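Side-chain contacts in AMP-dependent synthetase and ligase (Xenorhabdus doucetiae, PDB 6QSR), which pairs with a FabA/FabZ-type partner in a dehydratase heterocomplex of aryl polyene pigment biosynthesis: residues A[26-31]-A[44-49]; A[18-23]-A[49-54]; A[58-63]-A[86-91]. One frame throughout, in Å; residues are numbered along the deposited sequence.

Contact 1 of 3, residues A[26-31]-A[44-49]; sequences LDWFRG and QIDWVM
The central helix of the hot-dog fold, 41-56, is met here by the loop that leads into it, with L26 and W28 of the loop reaching W47 and W28 also touching D46. The two indoles pass side by side, pointing opposite ways, their five-membered rings 5.6 Å apart between centroids and their planes at 78°. Their N-H groups come close without bonding to each other, W28 NE1 lying 3.7 Å from W47 NE1. Both nitrogens instead donate to the backbone oxygen of M1, so one backbone oxygen of the first residue serves both indoles. A water also lies in the plane of each indole, at its edge, accepting weakly from W47 NE1 at 2.9 Å and from W28 NE1 at 3.4 Å. The same water donates to D46 OD2 at 2.6 Å.

The first torsion of D46 (chi1 -166°) turns the carboxylate away from its own N and sets OD2 at the edge of the W28 ring, 3.9 Å from W28 CZ2. Both carboxylate oxygens have further partners: OD2 forms a salt bridge with K2, while OD1 accepts from W77 NE1 of the FabA/FabZ-type partner chain, which places this end of the contact at the heterodimer interface. Apolar packing completes the meeting of loop and helix. W28 CD1 lies 3.9 Å from W47 CZ2, and the CD2 methyl of L26 arrives at the edge of the W47 ring, 4.0 Å from that same CZ2.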
loop_
_atom_site.group_PDB
_atom_site.type_symbol
_atom_site.label_atom_id
_atom_site.label_comp_id
_atom_site.label_asym_id
_atom_site.label_seq_id
_atom_site.Cartn_x
_atom_site.Cartn_y
_atom_site.Cartn_z
ATOM N N LEU A 26 -2.608 5.757 15.881
ATOM C CA LEU A 26 -2.421 4.589 15.012
ATOM C C LEU A 26 -1.096 4.717 14.247
ATOM O O LEU A 26 -0.847 5.730 13.583
ATOM C CB LEU A 26 -3.600 4.480 14.045
ATOM C CG LEU A 26 -3.682 3.281 13.101
ATOM C CD1 LEU A 26 -3.918 2.007 13.899
ATOM C CD2 LEU A 26 -4.799 3.501 12.090
ATOM N N ASP A 27 -0.249 3.694 14.358
ATOM C CA ASP A 27 1.149 3.802 13.901
ATOM C C ASP A 27 1.344 3.960 12.381
ATOM O O ASP A 27 2.359 4.505 11.951
ATOM C CB ASP A 27 2.050 2.686 14.479
ATOM C CG ASP A 27 1.408 1.311 14.446
ATOM O OD1 ASP A 27 0.347 1.148 13.804
ATOM O OD2 ASP A 27 1.965 0.391 15.081
ATOM N N TRP A 28 0.361 3.524 11.586
ATOM C CA TRP A 28 0.311 3.800 10.139
ATOM C C TRP A 28 0.462 5.277 9.761
ATOM O O TRP A 28 0.998 5.592 8.700
ATOM C CB TRP A 28 -1.022 3.322 9.547
ATOM C CG TRP A 28 -1.234 1.850 9.565
ATOM C CD1 TRP A 28 -2.075 1.150 10.379
ATOM C CD2 TRP A 28 -0.602 0.889 8.716
ATOM N NE1 TRP A 28 -2.009 -0.194 10.085
ATOM C CE2 TRP A 28 -1.114 -0.379 9.066
ATOM C CE3 TRP A 28 0.343 0.979 7.687
ATOM C CZ2 TRP A 28 -0.702 -1.557 8.427
ATOM C CZ3 TRP A 28 0.751 -0.193 7.047
ATOM C CH2 TRP A 28 0.227 -1.440 7.422
ATOM N N PHE A 29 -0.055 6.171 10.605
ATOM C CA PHE A 29 0.037 7.614 10.364
ATOM C C PHE A 29 1.412 8.206 10.670
ATOM O O PHE A 29 1.712 9.294 10.193
ATOM C CB PHE A 29 -1.014 8.371 11.189
ATOM C CG PHE A 29 -2.433 8.030 10.837
ATOM C CD1 PHE A 29 -2.929 8.267 9.556
ATOM C CD2 PHE A 29 -3.289 7.509 11.796
ATOM C CE1 PHE A 29 -4.246 7.970 9.239
ATOM C CE2 PHE A 29 -4.602 7.199 11.478
ATOM C CZ PHE A 29 -5.081 7.433 10.202
ATOM N N ARG A 30 2.235 7.509 11.462
ATOM C CA ARG A 30 3.574 7.994 11.835
ATOM C C ARG A 30 4.483 8.175 10.613
ATOM O O ARG A 30 4.828 7.202 9.933
ATOM C CB ARG A 30 4.262 7.042 12.815
ATOM C CG ARG A 30 3.531 6.804 14.128
ATOM C CD ARG A 30 4.465 6.266 15.202
ATOM N NE ARG A 30 5.356 7.336 15.667
ATOM C CZ ARG A 30 6.693 7.311 15.702
ATOM N NH1 ARG A 30 7.397 6.236 15.339
ATOM N NH2 ARG A 30 7.343 8.387 16.142
ATOM N N GLY A 31 4.861 9.420 10.339
ATOM C CA GLY A 31 5.667 9.752 9.160
ATOM C C GLY A 31 4.923 9.660 7.834
ATOM O O GLY A 31 5.548 9.656 6.776
ATOM N N GLN A 44 -5.384 -0.414 4.450
ATOM C CA GLN A 44 -6.757 -0.789 4.109
ATOM C C GLN A 44 -6.821 -2.227 3.575
ATOM O O GLN A 44 -7.745 -2.975 3.907
ATOM C CB GLN A 44 -7.350 0.201 3.095
ATOM C CG GLN A 44 -7.468 1.634 3.625
ATOM C CD GLN A 44 -7.897 2.621 2.552
ATOM O OE1 GLN A 44 -8.913 2.427 1.889
ATOM N NE2 GLN A 44 -7.121 3.690 2.376
ATOM N N ILE A 45 -5.818 -2.614 2.800
ATOM C CA ILE A 45 -5.697 -4.000 2.313
ATOM C C ILE A 45 -5.344 -4.938 3.480
ATOM O O ILE A 45 -5.915 -6.039 3.593
ATOM C CB ILE A 45 -4.686 -4.105 1.157
ATOM C CG1 ILE A 45 -5.206 -3.320 -0.054
ATOM C CG2 ILE A 45 -4.461 -5.558 0.743
ATOM C CD1 ILE A 45 -4.127 -2.859 -0.992
ATOM N N ASP A 46 -4.439 -4.477 4.348
ATOM C CA ASP A 46 -3.982 -5.247 5.511
ATOM C C ASP A 46 -5.160 -5.700 6.392
ATOM O O ASP A 46 -5.246 -6.868 6.745
ATOM C CB ASP A 46 -2.941 -4.447 6.313
ATOM C CG ASP A 46 -2.182 -5.299 7.321
ATOM O OD1 ASP A 46 -1.388 -6.166 6.907
ATOM O OD2 ASP A 46 -2.358 -5.088 8.533
ATOM N N TRP A 47 -6.091 -4.790 6.694
ATOM C CA TRP A 47 -7.240 -5.110 7.547
ATOM C C TRP A 47 -8.262 -6.011 6.846
ATOM O O TRP A 47 -8.804 -6.923 7.460
ATOM C CB TRP A 47 -7.920 -3.831 8.057
ATOM C CG TRP A 47 -6.984 -2.894 8.759
ATOM C CD1 TRP A 47 -5.822 -3.214 9.411
ATOM C CD2 TRP A 47 -7.138 -1.477 8.889
ATOM N NE1 TRP A 47 -5.233 -2.076 9.918
ATOM C CE2 TRP A 47 -6.025 -0.997 9.619
ATOM C CE3 TRP A 47 -8.105 -0.562 8.450
ATOM C CZ2 TRP A 47 -5.855 0.363 9.926
ATOM C CZ3 TRP A 47 -7.930 0.796 8.752
ATOM C CH2 TRP A 47 -6.812 1.238 9.478
ATOM N N VAL A 48 -8.506 -5.771 5.565
ATOM C CA VAL A 48 -9.308 -6.689 4.752
ATOM C C VAL A 48 -8.779 -8.119 4.891
ATOM O O VAL A 48 -9.541 -9.044 5.174
ATOM C CB VAL A 48 -9.391 -6.240 3.276
ATOM C CG1 VAL A 48 -9.934 -7.351 2.381
ATOM C CG2 VAL A 48 -10.283 -5.013 3.161
ATOM N N MET A 49 -7.473 -8.287 4.753
ATOM C CA MET A 49 -6.864 -9.613 4.912
ATOM C C MET A 49 -6.986 -10.189 6.332
ATOM O O MET A 49 -7.150 -11.397 6.475
ATOM C CB MET A 49 -5.406 -9.585 4.466
ATOM C CG MET A 49 -5.236 -9.277 2.984
ATOM S SD MET A 49 -5.943 -10.499 1.861
ATOM C CE MET A 49 -5.353 -12.020 2.609
HETATM O O HOH W 1 -2.804 -3.488 10.506
#

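Contact 2 of 3, residues A[18-23]-A[49-54]; sequences IQLYLD and MHYAQT
Strand 15-21 passes helix 41-56 with its backbone nearest at I18 and Y51, whose CA atoms are 8.8 Å apart. Across that gap Y51 lays one ring face over I18. The CG1 methylene makes a CH-pi contact 4.1 Å from the centroid of the Y51 ring and only 8° off its normal. The rest of the branched side chain follows the long axis of the phenol. I18 CD1 sits at the near end, 3.9 Å from Y51 CG, and I18 CG2 lies toward the far end, 3.8 Å from Y51 CZ. This span depends on the second torsion of I18 (chi2 103°), which departs from a staggered value and carries CD1 back along the ring. L20, two residues further on the same side of the strand, sends CD2 to within 3.5 Å of Y51 OH. The opposite face of the phenol is covered by H50 CD2, 4.0 Å above the plane, so the ring is sandwiched between strand and helix neighbour. Since the hydroxyl is hydrogen-bonded to E5 OE2 on the adjoining strand 4-9, Y51 joins two kinds of contact: its ring packs on aliphatic carbon, while its buried polar end is satisfied by a carboxylate.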
loop_
_atom_site.group_PDB
_atom_site.type_symbol
_atom_site.label_atom_id
_atom_site.label_comp_id
_atom_site.label_asym_id
_atom_site.label_seq_id
_atom_site.Cartn_x
_atom_site.Cartn_y
_atom_site.Cartn_z
ATOM N N ILE A 18 -17.846 -4.310 9.301
ATOM C CA ILE A 18 -17.059 -3.897 10.465
ATOM C C ILE A 18 -17.021 -2.376 10.507
ATOM O O ILE A 18 -16.736 -1.733 9.493
ATOM C CB ILE A 18 -15.613 -4.455 10.419
ATOM C CG1 ILE A 18 -15.591 -5.975 10.179
ATOM C CG2 ILE A 18 -14.879 -4.174 11.718
ATOM C CD1 ILE A 18 -15.242 -6.372 8.765
ATOM N N GLN A 19 -17.322 -1.806 11.674
ATOM C CA GLN A 19 -17.214 -0.374 11.878
ATOM C C GLN A 19 -15.902 -0.109 12.611
ATOM O O GLN A 19 -15.686 -0.647 13.703
ATOM C CB GLN A 19 -18.404 0.153 12.671
ATOM C CG GLN A 19 -18.419 1.666 12.832
ATOM C CD GLN A 19 -19.734 2.180 13.384
ATOM O OE1 GLN A 19 -20.469 1.452 14.051
ATOM N NE2 GLN A 19 -20.037 3.439 13.104
ATOM N N LEU A 20 -15.046 0.713 11.994
ATOM C CA LEU A 20 -13.692 0.985 12.473
ATOM C C LEU A 20 -13.467 2.463 12.690
ATOM O O LEU A 20 -13.952 3.290 11.920
ATOM C CB LEU A 20 -12.660 0.514 11.452
ATOM C CG LEU A 20 -12.698 -0.959 11.075
ATOM C CD1 LEU A 20 -11.674 -1.212 9.985
ATOM C CD2 LEU A 20 -12.432 -1.828 12.292
ATOM N N TYR A 21 -12.683 2.779 13.709
ATOM C CA TYR A 21 -12.343 4.159 14.033
ATOM C C TYR A 21 -10.828 4.351 13.911
ATOM O O TYR A 21 -10.052 3.546 14.423
ATOM C CB TYR A 21 -12.829 4.501 15.437
ATOM C CG TYR A 21 -12.339 5.844 15.913
ATOM C CD1 TYR A 21 -12.944 7.018 15.475
ATOM C CD2 TYR A 21 -11.248 5.942 16.778
ATOM C CE1 TYR A 21 -12.481 8.258 15.899
ATOM C CE2 TYR A 21 -10.785 7.175 17.209
ATOM C CZ TYR A 21 -11.401 8.330 16.764
ATOM O OH TYR A 21 -10.934 9.559 17.189
ATOM N N LEU A 22 -10.429 5.427 13.237
ATOM C CA LEU A 22 -9.025 5.766 13.038
ATOM C C LEU A 22 -8.567 6.740 14.123
ATOM O O LEU A 22 -8.958 7.906 14.119
ATOM C CB LEU A 22 -8.825 6.383 11.651
ATOM C CG LEU A 22 -9.367 5.577 10.463
ATOM C CD1 LEU A 22 -8.953 6.238 9.159
ATOM C CD2 LEU A 22 -8.887 4.141 10.537
ATOM N N ASP A 23 -7.753 6.245 15.052
ATOM C CA ASP A 23 -7.178 7.068 16.108
ATOM C C ASP A 23 -5.923 7.791 15.617
ATOM O O ASP A 23 -5.126 7.203 14.881
ATOM C CB ASP A 23 -6.816 6.204 17.317
ATOM C CG ASP A 23 -6.626 7.026 18.579
ATOM O OD1 ASP A 23 -5.471 7.349 18.916
ATOM O OD2 ASP A 23 -7.637 7.376 19.217
ATOM N N MET A 49 -7.473 -8.287 4.753
ATOM C CA MET A 49 -6.864 -9.613 4.912
ATOM C C MET A 49 -6.986 -10.189 6.332
ATOM O O MET A 49 -7.150 -11.397 6.475
ATOM C CB MET A 49 -5.406 -9.585 4.466
ATOM C CG MET A 49 -5.236 -9.277 2.984
ATOM S SD MET A 49 -5.943 -10.499 1.861
ATOM C CE MET A 49 -5.353 -12.020 2.609
ATOM N N HIS A 50 -6.912 -9.339 7.361
ATOM C CA HIS A 50 -7.064 -9.785 8.757
ATOM C C HIS A 50 -8.462 -10.332 9.033
ATOM O O HIS A 50 -8.607 -11.412 9.595
ATOM C CB HIS A 50 -6.762 -8.655 9.755
ATOM C CG HIS A 50 -7.152 -8.980 11.167
ATOM N ND1 HIS A 50 -6.470 -9.898 11.936
ATOM C CD2 HIS A 50 -8.175 -8.534 11.936
ATOM C CE1 HIS A 50 -7.045 -9.990 13.124
ATOM N NE2 HIS A 50 -8.081 -9.172 13.149
ATOM N N TYR A 51 -9.482 -9.569 8.651
ATOM C CA TYR A 51 -10.863 -10.002 8.834
ATOM C C TYR A 51 -11.224 -11.172 7.919
ATOM O O TYR A 51 -11.972 -12.075 8.325
ATOM C CB TYR A 51 -11.829 -8.826 8.663
ATOM C CG TYR A 51 -11.755 -7.850 9.817
ATOM C CD1 TYR A 51 -12.226 -8.207 11.081
ATOM C CD2 TYR A 51 -11.212 -6.573 9.652
ATOM C CE1 TYR A 51 -12.158 -7.323 12.151
ATOM C CE2 TYR A 51 -11.140 -5.682 10.715
ATOM C CZ TYR A 51 -11.612 -6.061 11.961
ATOM O OH TYR A 51 -11.550 -5.185 13.018
ATOM N N ALA A 52 -10.671 -11.182 6.708
ATOM C CA ALA A 52 -10.885 -12.296 5.769
ATOM C C ALA A 52 -10.335 -13.613 6.321
ATOM O O ALA A 52 -11.064 -14.602 6.436
ATOM C CB ALA A 52 -10.253 -11.986 4.425
ATOM N N GLN A 53 -9.052 -13.599 6.675
ATOM C CA GLN A 53 -8.370 -14.782 7.204
ATOM C C GLN A 53 -8.838 -15.233 8.604
ATOM O O GLN A 53 -8.612 -16.386 8.970
ATOM C CB GLN A 53 -6.847 -14.572 7.174
ATOM C CG GLN A 53 -6.286 -14.437 5.759
ATOM C CD GLN A 53 -4.777 -14.252 5.719
ATOM O OE1 GLN A 53 -4.208 -13.492 6.501
ATOM N NE2 GLN A 53 -4.123 -14.938 4.787
ATOM N N THR A 54 -9.483 -14.347 9.375
ATOM C CA THR A 54 -10.015 -14.701 10.706
ATOM C C THR A 54 -11.516 -15.037 10.741
ATOM O O THR A 54 -11.925 -15.890 11.522
ATOM C CB THR A 54 -9.730 -13.605 11.753
ATOM O OG1 THR A 54 -10.336 -12.366 11.358
ATOM C CG2 THR A 54 -8.228 -13.423 11.936
#

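Contact 3 of 3, residues A[58-63]-A[86-91]; sequences PGWSFS and WDEKKH
W60 carries W86 on one face, with CZ2 of W86 standing 3.6 Å above the middle of the indole, and has a water in its plane at the edge. W86 in turn presents its own edge to W60, making a T-shaped pair with six-membered rings 5.0 Å apart between centroids and planes at 68°. Its CZ2 comes within 3.7 Å of W60 CE2, while one face of W86 is taken by the CA of E88. The benzo rim of W60 points at a third ring: it meets a face of H91 edge-to-face, the planes at 63° and W60 CH2 lying over that face, displaced toward the rim of the imidazole.

This aromatic cluster sits at the turn of the beta hairpin formed by strands 79-87 and 92-99, where residues 88-91 lead from one strand to the other and W60 approaches just ahead of strand 61-70. L117 of strand 109-118 packs against both tryptophans from within the sheet. In the turn, E88 O accepts two bonds from H91, through N and through ND1, each at 3.2 Å and from the same face of the carbonyl; the second fixes the rotation of the imidazole that W60 meets. E88, extended beyond CG, crosses the indole at about a right angle with its CG 4.0 Å from W60 CZ2. At its end the water bridges the two residues, accepting from W60 NE1 at 2.9 Å and donating to E88 OE2 at 2.6 Å.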
loop_
_atom_site.group_PDB
_atom_site.type_symbol
_atom_site.label_atom_id
_atom_site.label_comp_id
_atom_site.label_asym_id
_atom_site.label_seq_id
_atom_site.Cartn_x
_atom_site.Cartn_y
_atom_site.Cartn_z
ATOM N N PRO A 58 -10.625 -18.854 6.677
ATOM C CA PRO A 58 -9.490 -19.360 7.464
ATOM C C PRO A 58 -8.695 -20.403 6.678
ATOM O O PRO A 58 -9.290 -21.214 5.966
ATOM C CB PRO A 58 -10.157 -19.983 8.705
ATOM C CG PRO A 58 -11.567 -20.258 8.299
ATOM C CD PRO A 58 -11.921 -19.187 7.304
ATOM N N GLY A 59 -7.367 -20.331 6.766
ATOM C CA GLY A 59 -6.482 -21.233 6.022
ATOM C C GLY A 59 -6.185 -20.841 4.577
ATOM O O GLY A 59 -5.402 -21.524 3.906
ATOM N N TRP A 60 -6.814 -19.767 4.087
ATOM C CA TRP A 60 -6.554 -19.232 2.750
ATOM C C TRP A 60 -5.495 -18.135 2.825
ATOM O O TRP A 60 -5.445 -17.362 3.790
ATOM C CB TRP A 60 -7.829 -18.673 2.118
ATOM C CG TRP A 60 -8.800 -19.728 1.668
ATOM C CD1 TRP A 60 -9.637 -20.478 2.457
ATOM C CD2 TRP A 60 -9.039 -20.144 0.321
ATOM N NE1 TRP A 60 -10.379 -21.334 1.677
ATOM C CE2 TRP A 60 -10.032 -21.151 0.363
ATOM C CE3 TRP A 60 -8.513 -19.761 -0.923
ATOM C CZ2 TRP A 60 -10.516 -21.774 -0.792
ATOM C CZ3 TRP A 60 -8.988 -20.394 -2.077
ATOM C CH2 TRP A 60 -9.978 -21.388 -2.000
ATOM N N SER A 61 -4.666 -18.065 1.790
ATOM C CA SER A 61 -3.554 -17.133 1.747
ATOM C C SER A 61 -3.729 -16.138 0.611
ATOM O O SER A 61 -4.484 -16.367 -0.325
ATOM C CB SER A 61 -2.243 -17.894 1.584
ATOM O OG SER A 61 -2.006 -18.727 2.705
ATOM N N PHE A 62 -3.009 -15.033 0.714
ATOM C CA PHE A 62 -3.010 -14.001 -0.308
ATOM C C PHE A 62 -2.413 -14.472 -1.638
ATOM O O PHE A 62 -1.360 -15.112 -1.650
ATOM C CB PHE A 62 -2.213 -12.796 0.193
ATOM C CG PHE A 62 -2.047 -11.719 -0.836
ATOM C CD1 PHE A 62 -3.136 -10.953 -1.219
ATOM C CD2 PHE A 62 -0.812 -11.466 -1.416
ATOM C CE1 PHE A 62 -3.004 -9.959 -2.173
ATOM C CE2 PHE A 62 -0.678 -10.473 -2.375
ATOM C CZ PHE A 62 -1.771 -9.711 -2.747
ATOM N N SER A 63 -3.070 -14.119 -2.747
ATOM C CA SER A 63 -2.560 -14.397 -4.092
ATOM C C SER A 63 -2.363 -13.132 -4.941
ATOM O O SER A 63 -1.281 -12.907 -5.487
ATOM C CB SER A 63 -3.494 -15.360 -4.824
ATOM O OG SER A 63 -2.918 -15.760 -6.043
ATOM N N TRP A 86 -16.697 -12.907 0.697
ATOM C CA TRP A 86 -15.825 -13.998 0.269
ATOM C C TRP A 86 -16.628 -14.961 -0.600
ATOM O O TRP A 86 -17.640 -15.507 -0.151
ATOM C CB TRP A 86 -15.246 -14.701 1.501
ATOM C CG TRP A 86 -14.552 -16.003 1.245
ATOM C CD1 TRP A 86 -14.810 -17.196 1.854
ATOM C CD2 TRP A 86 -13.471 -16.237 0.338
ATOM N NE1 TRP A 86 -13.953 -18.164 1.381
ATOM C CE2 TRP A 86 -13.127 -17.602 0.444
ATOM C CE3 TRP A 86 -12.766 -15.426 -0.567
ATOM C CZ2 TRP A 86 -12.097 -18.174 -0.307
ATOM C CZ3 TRP A 86 -11.746 -15.995 -1.319
ATOM C CH2 TRP A 86 -11.428 -17.363 -1.187
ATOM N N ASP A 87 -16.184 -15.141 -1.845
ATOM C CA ASP A 87 -16.797 -16.082 -2.782
ATOM C C ASP A 87 -15.797 -17.224 -2.974
ATOM O O ASP A 87 -14.846 -17.117 -3.748
ATOM C CB ASP A 87 -17.139 -15.389 -4.104
ATOM C CG ASP A 87 -18.049 -16.225 -4.991
ATOM O OD1 ASP A 87 -17.944 -17.464 -4.962
ATOM O OD2 ASP A 87 -18.873 -15.639 -5.728
ATOM N N GLU A 88 -16.015 -18.309 -2.239
ATOM C CA GLU A 88 -15.061 -19.410 -2.178
ATOM C C GLU A 88 -14.874 -20.097 -3.527
ATOM O O GLU A 88 -13.748 -20.424 -3.907
ATOM C CB GLU A 88 -15.497 -20.430 -1.118
ATOM C CG GLU A 88 -14.466 -21.521 -0.853
ATOM C CD GLU A 88 -14.948 -22.582 0.125
ATOM O OE1 GLU A 88 -16.166 -22.673 0.383
ATOM O OE2 GLU A 88 -14.101 -23.342 0.624
ATOM N N LYS A 89 -15.975 -20.301 -4.244
ATOM C CA LYS A 89 -15.940 -20.929 -5.560
ATOM C C LYS A 89 -15.165 -20.098 -6.597
ATOM O O LYS A 89 -14.504 -20.668 -7.469
ATOM C CB LYS A 89 -17.363 -21.255 -6.042
ATOM C CG LYS A 89 -18.059 -22.293 -5.156
ATOM C CD LYS A 89 -19.517 -22.554 -5.531
ATOM C CE LYS A 89 -19.721 -23.890 -6.235
ATOM N NZ LYS A 89 -19.311 -25.076 -5.420
ATOM N N LYS A 90 -15.207 -18.769 -6.465
ATOM C CA LYS A 90 -14.458 -17.853 -7.346
ATOM C C LYS A 90 -13.028 -17.539 -6.846
ATOM O O LYS A 90 -12.267 -16.863 -7.547
ATOM C CB LYS A 90 -15.225 -16.534 -7.509
ATOM C CG LYS A 90 -16.444 -16.585 -8.412
ATOM C CD LYS A 90 -17.044 -15.188 -8.545
ATOM C CE LYS A 90 -18.024 -15.076 -9.701
ATOM N NZ LYS A 90 -19.208 -15.959 -9.529
ATOM N N HIS A 91 -12.677 -18.018 -5.650
ATOM C CA HIS A 91 -11.426 -17.659 -4.948
ATOM C C HIS A 91 -11.338 -16.145 -4.684
ATOM O O HIS A 91 -10.237 -15.605 -4.545
ATOM C CB HIS A 91 -10.178 -18.118 -5.728
ATOM C CG HIS A 91 -10.165 -19.574 -6.078
ATOM N ND1 HIS A 91 -11.263 -20.396 -5.930
ATOM C CD2 HIS A 91 -9.188 -20.350 -6.601
ATOM C CE1 HIS A 91 -10.958 -21.616 -6.332
ATOM N NE2 HIS A 91 -9.705 -21.618 -6.744
HETATM O O HOH W 2 -12.355 -23.288 2.534
#

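How the contacts relate
Contacts 1 and 2 use successive parts of helix 41-56, and contact 3 borders it. The first two share M49 and have centres about 10 Å apart; along the chain contact 1 is nested inside the loop that contact 2 closes, and W47 packs on L20 and L22 between them. Contact 3 follows in series, with its centre about 17 Å from that of contact 2 and 22 Å from that of contact 1. There Q53 NE2 probably hydrogen-bonds to W60 O and M49 packs on F62. Contacts 2 and 3 also involve neighbouring strands of one sheet, 15-21 and 79-87. The hot-dog helix is thus secured to its preceding loop and the sheet, and all three contacts have residues that reach the FabA/FabZ-type partner chain.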